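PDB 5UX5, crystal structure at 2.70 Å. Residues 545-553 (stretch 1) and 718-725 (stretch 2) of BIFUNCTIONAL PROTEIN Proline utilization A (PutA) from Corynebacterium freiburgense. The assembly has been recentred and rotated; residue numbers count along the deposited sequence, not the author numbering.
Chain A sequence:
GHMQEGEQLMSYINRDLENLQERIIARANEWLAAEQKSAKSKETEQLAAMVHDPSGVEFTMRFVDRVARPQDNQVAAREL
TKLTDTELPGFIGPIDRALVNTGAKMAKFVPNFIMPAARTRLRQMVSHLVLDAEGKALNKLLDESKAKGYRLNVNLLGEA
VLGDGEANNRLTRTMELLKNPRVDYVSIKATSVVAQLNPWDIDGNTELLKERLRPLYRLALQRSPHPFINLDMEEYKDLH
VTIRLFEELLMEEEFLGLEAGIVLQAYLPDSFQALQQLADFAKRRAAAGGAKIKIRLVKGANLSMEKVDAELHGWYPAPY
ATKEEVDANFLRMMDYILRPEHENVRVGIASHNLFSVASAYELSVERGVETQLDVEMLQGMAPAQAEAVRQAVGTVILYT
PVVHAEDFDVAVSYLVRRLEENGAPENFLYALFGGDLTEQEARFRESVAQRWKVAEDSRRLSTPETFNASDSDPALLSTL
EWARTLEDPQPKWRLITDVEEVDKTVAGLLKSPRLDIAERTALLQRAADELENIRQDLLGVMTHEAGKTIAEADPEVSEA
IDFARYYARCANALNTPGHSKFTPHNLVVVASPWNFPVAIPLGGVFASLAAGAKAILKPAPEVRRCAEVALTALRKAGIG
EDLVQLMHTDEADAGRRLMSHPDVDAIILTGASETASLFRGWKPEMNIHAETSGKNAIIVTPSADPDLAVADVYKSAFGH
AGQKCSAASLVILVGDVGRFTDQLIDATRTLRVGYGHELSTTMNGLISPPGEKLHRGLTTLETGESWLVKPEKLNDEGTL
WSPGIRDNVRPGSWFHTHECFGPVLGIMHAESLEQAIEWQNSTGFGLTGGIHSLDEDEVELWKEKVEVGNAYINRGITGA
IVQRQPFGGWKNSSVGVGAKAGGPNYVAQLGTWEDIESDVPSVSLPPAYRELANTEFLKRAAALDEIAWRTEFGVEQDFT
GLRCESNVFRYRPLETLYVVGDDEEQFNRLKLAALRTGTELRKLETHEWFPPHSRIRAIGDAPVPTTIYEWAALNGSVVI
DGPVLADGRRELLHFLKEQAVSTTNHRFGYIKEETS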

# COMPACT_ATOMS: atom_id res chain seq x y z
N GLU A 545 9.43 -1.19 -21.32
CA GLU A 545 9.10 0.04 -22.04
C GLU A 545 8.83 1.19 -21.08
O GLU A 545 9.33 2.30 -21.28
CB GLU A 545 7.91 -0.18 -22.96
CG GLU A 545 7.73 0.97 -23.94
CD GLU A 545 6.43 0.91 -24.70
OE1 GLU A 545 6.44 1.18 -25.92
OE2 GLU A 545 5.41 0.57 -24.08
N ALA A 546 8.04 0.94 -20.03
CA ALA A 546 7.74 2.00 -19.07
C ALA A 546 8.81 2.15 -17.99
O ALA A 546 8.88 3.21 -17.37
CB ALA A 546 6.38 1.76 -18.42
N GLY A 547 9.66 1.16 -17.78
CA GLY A 547 10.72 1.30 -16.80
C GLY A 547 10.29 1.23 -15.34
O GLY A 547 10.99 1.76 -14.48
N LYS A 548 9.14 0.61 -15.05
CA LYS A 548 8.64 0.45 -13.69
C LYS A 548 9.16 -0.83 -13.06
O LYS A 548 9.40 -1.83 -13.74
CB LYS A 548 7.10 0.44 -13.70
CG LYS A 548 6.52 1.58 -14.53
CD LYS A 548 5.01 1.75 -14.37
CE LYS A 548 4.65 2.04 -12.93
NZ LYS A 548 3.31 2.58 -12.74
N THR A 549 9.32 -0.82 -11.74
CA THR A 549 9.57 -2.07 -11.02
C THR A 549 8.30 -2.91 -10.96
O THR A 549 7.20 -2.42 -11.19
CB THR A 549 10.08 -1.81 -9.60
OG1 THR A 549 9.05 -1.17 -8.82
CG2 THR A 549 11.34 -0.94 -9.63
N ILE A 550 8.47 -4.20 -10.69
CA ILE A 550 7.32 -5.05 -10.43
C ILE A 550 6.48 -4.50 -9.28
O ILE A 550 5.24 -4.48 -9.33
CB ILE A 550 7.77 -6.49 -10.14
CG1 ILE A 550 8.48 -7.09 -11.33
CG2 ILE A 550 6.60 -7.35 -9.82
CD1 ILE A 550 8.69 -8.58 -11.17
N ALA A 551 7.15 -4.03 -8.22
CA ALA A 551 6.40 -3.59 -7.05
C ALA A 551 5.49 -2.42 -7.40
O ALA A 551 4.44 -2.24 -6.76
CB ALA A 551 7.35 -3.22 -5.91
N GLU A 552 5.85 -1.64 -8.42
CA GLU A 552 5.03 -0.53 -8.87
C GLU A 552 4.09 -0.94 -9.99
O GLU A 552 2.93 -0.53 -10.02
CB GLU A 552 5.93 0.62 -9.35
CG GLU A 552 6.72 1.31 -8.26
CD GLU A 552 5.88 2.26 -7.43
OE1 GLU A 552 4.84 2.73 -7.94
OE2 GLU A 552 6.27 2.56 -6.28
N ALA A 553 4.54 -1.80 -10.91
CA ALA A 553 3.69 -2.15 -12.04
C ALA A 553 2.57 -3.13 -11.66
O ALA A 553 1.47 -3.03 -12.22
CB ALA A 553 4.56 -2.71 -13.16
N PHE A 718 9.25 8.52 -3.44
CA PHE A 718 10.23 7.90 -4.31
C PHE A 718 9.73 6.68 -5.09
O PHE A 718 10.45 6.20 -5.97
CB PHE A 718 11.48 7.55 -3.48
CG PHE A 718 12.16 8.76 -2.88
CD1 PHE A 718 12.39 9.91 -3.64
CD2 PHE A 718 12.52 8.79 -1.54
CE1 PHE A 718 13.00 11.07 -3.09
CE2 PHE A 718 13.13 9.94 -0.97
CZ PHE A 718 13.37 11.08 -1.74
N GLY A 719 8.53 6.18 -4.82
CA GLY A 719 7.99 5.15 -5.70
C GLY A 719 7.90 5.66 -7.12
O GLY A 719 7.58 6.82 -7.37
N HIS A 720 8.24 4.80 -8.08
CA HIS A 720 8.29 5.18 -9.50
C HIS A 720 9.10 6.46 -9.67
O HIS A 720 8.77 7.33 -10.48
CB HIS A 720 6.88 5.32 -10.08
CG HIS A 720 6.81 5.17 -11.58
ND1 HIS A 720 7.91 4.86 -12.35
CD2 HIS A 720 5.76 5.27 -12.44
CE1 HIS A 720 7.55 4.80 -13.62
NE2 HIS A 720 6.25 5.04 -13.70
N ALA A 721 10.16 6.59 -8.86
CA ALA A 721 11.11 7.71 -8.90
C ALA A 721 10.43 9.07 -8.73
O ALA A 721 10.92 10.07 -9.24
CB ALA A 721 11.92 7.68 -10.20
N GLY A 722 9.32 9.12 -8.01
CA GLY A 722 8.54 10.35 -7.85
C GLY A 722 7.69 10.74 -9.04
O GLY A 722 7.20 11.88 -9.08
N GLN A 723 7.49 9.85 -10.01
CA GLN A 723 6.82 10.19 -11.27
C GLN A 723 5.32 9.91 -11.16
O GLN A 723 4.72 9.20 -11.97
CB GLN A 723 7.44 9.42 -12.44
CG GLN A 723 8.97 9.63 -12.64
CD GLN A 723 9.54 8.77 -13.77
OE1 GLN A 723 9.88 9.27 -14.84
NE2 GLN A 723 9.65 7.48 -13.52
N LYS A 724 4.70 10.50 -10.15
CA LYS A 724 3.30 10.27 -9.87
C LYS A 724 2.62 11.59 -9.60
O LYS A 724 3.15 12.45 -8.90
CB LYS A 724 3.13 9.32 -8.66
CG LYS A 724 3.46 7.85 -8.96
CD LYS A 724 3.39 7.06 -7.69
CE LYS A 724 3.65 5.58 -7.87
NZ LYS A 724 3.99 5.00 -6.53
N CYS A 725 1.42 11.75 -10.18
CA CYS A 725 0.57 12.88 -9.82
C CYS A 725 0.39 12.98 -8.30
O CYS A 725 0.24 14.07 -7.75
CB CYS A 725 -0.78 12.74 -10.52
SG CYS A 725 -0.69 12.70 -12.32

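This is a small contact, 247 Å² summed over both sides, and it is carried by a few well-placed side chains rather than by any pairing of backbones. Stretch 1 leaves a helix at Gly-547, whose positive phi suits glycine, passes through Lys-548 and enters a new helix after Thr-549. Stretch 2 has no regular strand; beyond Phe-718 the path runs on through Gly-719, His-720, Ala-721 and Gly-722. The two stretches come nearest by their CA atoms at Lys-548 and His-720, 6.3 Å apart.

The main bond comes from the start of the second helix. Thr-549 takes the p rotamer (chi1 65°), which brings Thr-549 OG1 to 3.3 Å from Glu-552 N, a capping hydrogen bond that satisfies an amide the first turn would otherwise leave poorly paired. Ala-553 N, 2.7 Å from Thr-549 O, closes the turn behind it. Glu-552 sits in this capped turn, and its CA-to-CB bond points toward stretch 2. Its side chain is folded, m at chi1 and m again at chi2, and the carboxylate ends up against stretch 2. Lys-724 answers in the opposite style: after chi1 in m, chi2 to chi4 are all t, so a nearly straight chain delivers its ammonium group. Lys-724 NZ donates to Glu-552 OE1 at 2.8 Å, a hydrogen bond within a salt bridge, where charge and direction reinforce each other.

The other carboxylate oxygen lies by the backbone, with Glu-552 OE2 3.2 Å from Gly-719 CA. A CB built in ideal geometry on Gly-719 would come within 2.4 Å of Glu-552 OE2, so the bare glycine is what makes room for the acid.

His-720 has the largest covered area of any residue here and also meets Glu-552, with Glu-552 OE1 3.9 Å from His-720 CB. With chi1 in t, its imidazole lies beside Lys-548, whose chain runs m, t, p, t. The p turn at chi3 belongs to a path that carries Lys-548 CE over one face of the His-720 ring, 3.7 Å from its centroid and 27° off the normal, a CH-pi contact. Methylenes next to an ammonium group are polarized, which suits them to a pi face; the charged NZ itself bonds elsewhere in the structure. Ala-546 O lies at the ring edge, 4.3 Å from His-720 CE1. The histidine backbone, at positive phi, is held within its own stretch: His-720 O accepts from Gln-723 N at 2.9 Å and from Gln-723 NE2 at 3.2 Å.

The rule to read here is economy: an acid in a capped turn points across, a glycine admits it, an extended lysine meets it, and a second lysine offers carbon to an aromatic face.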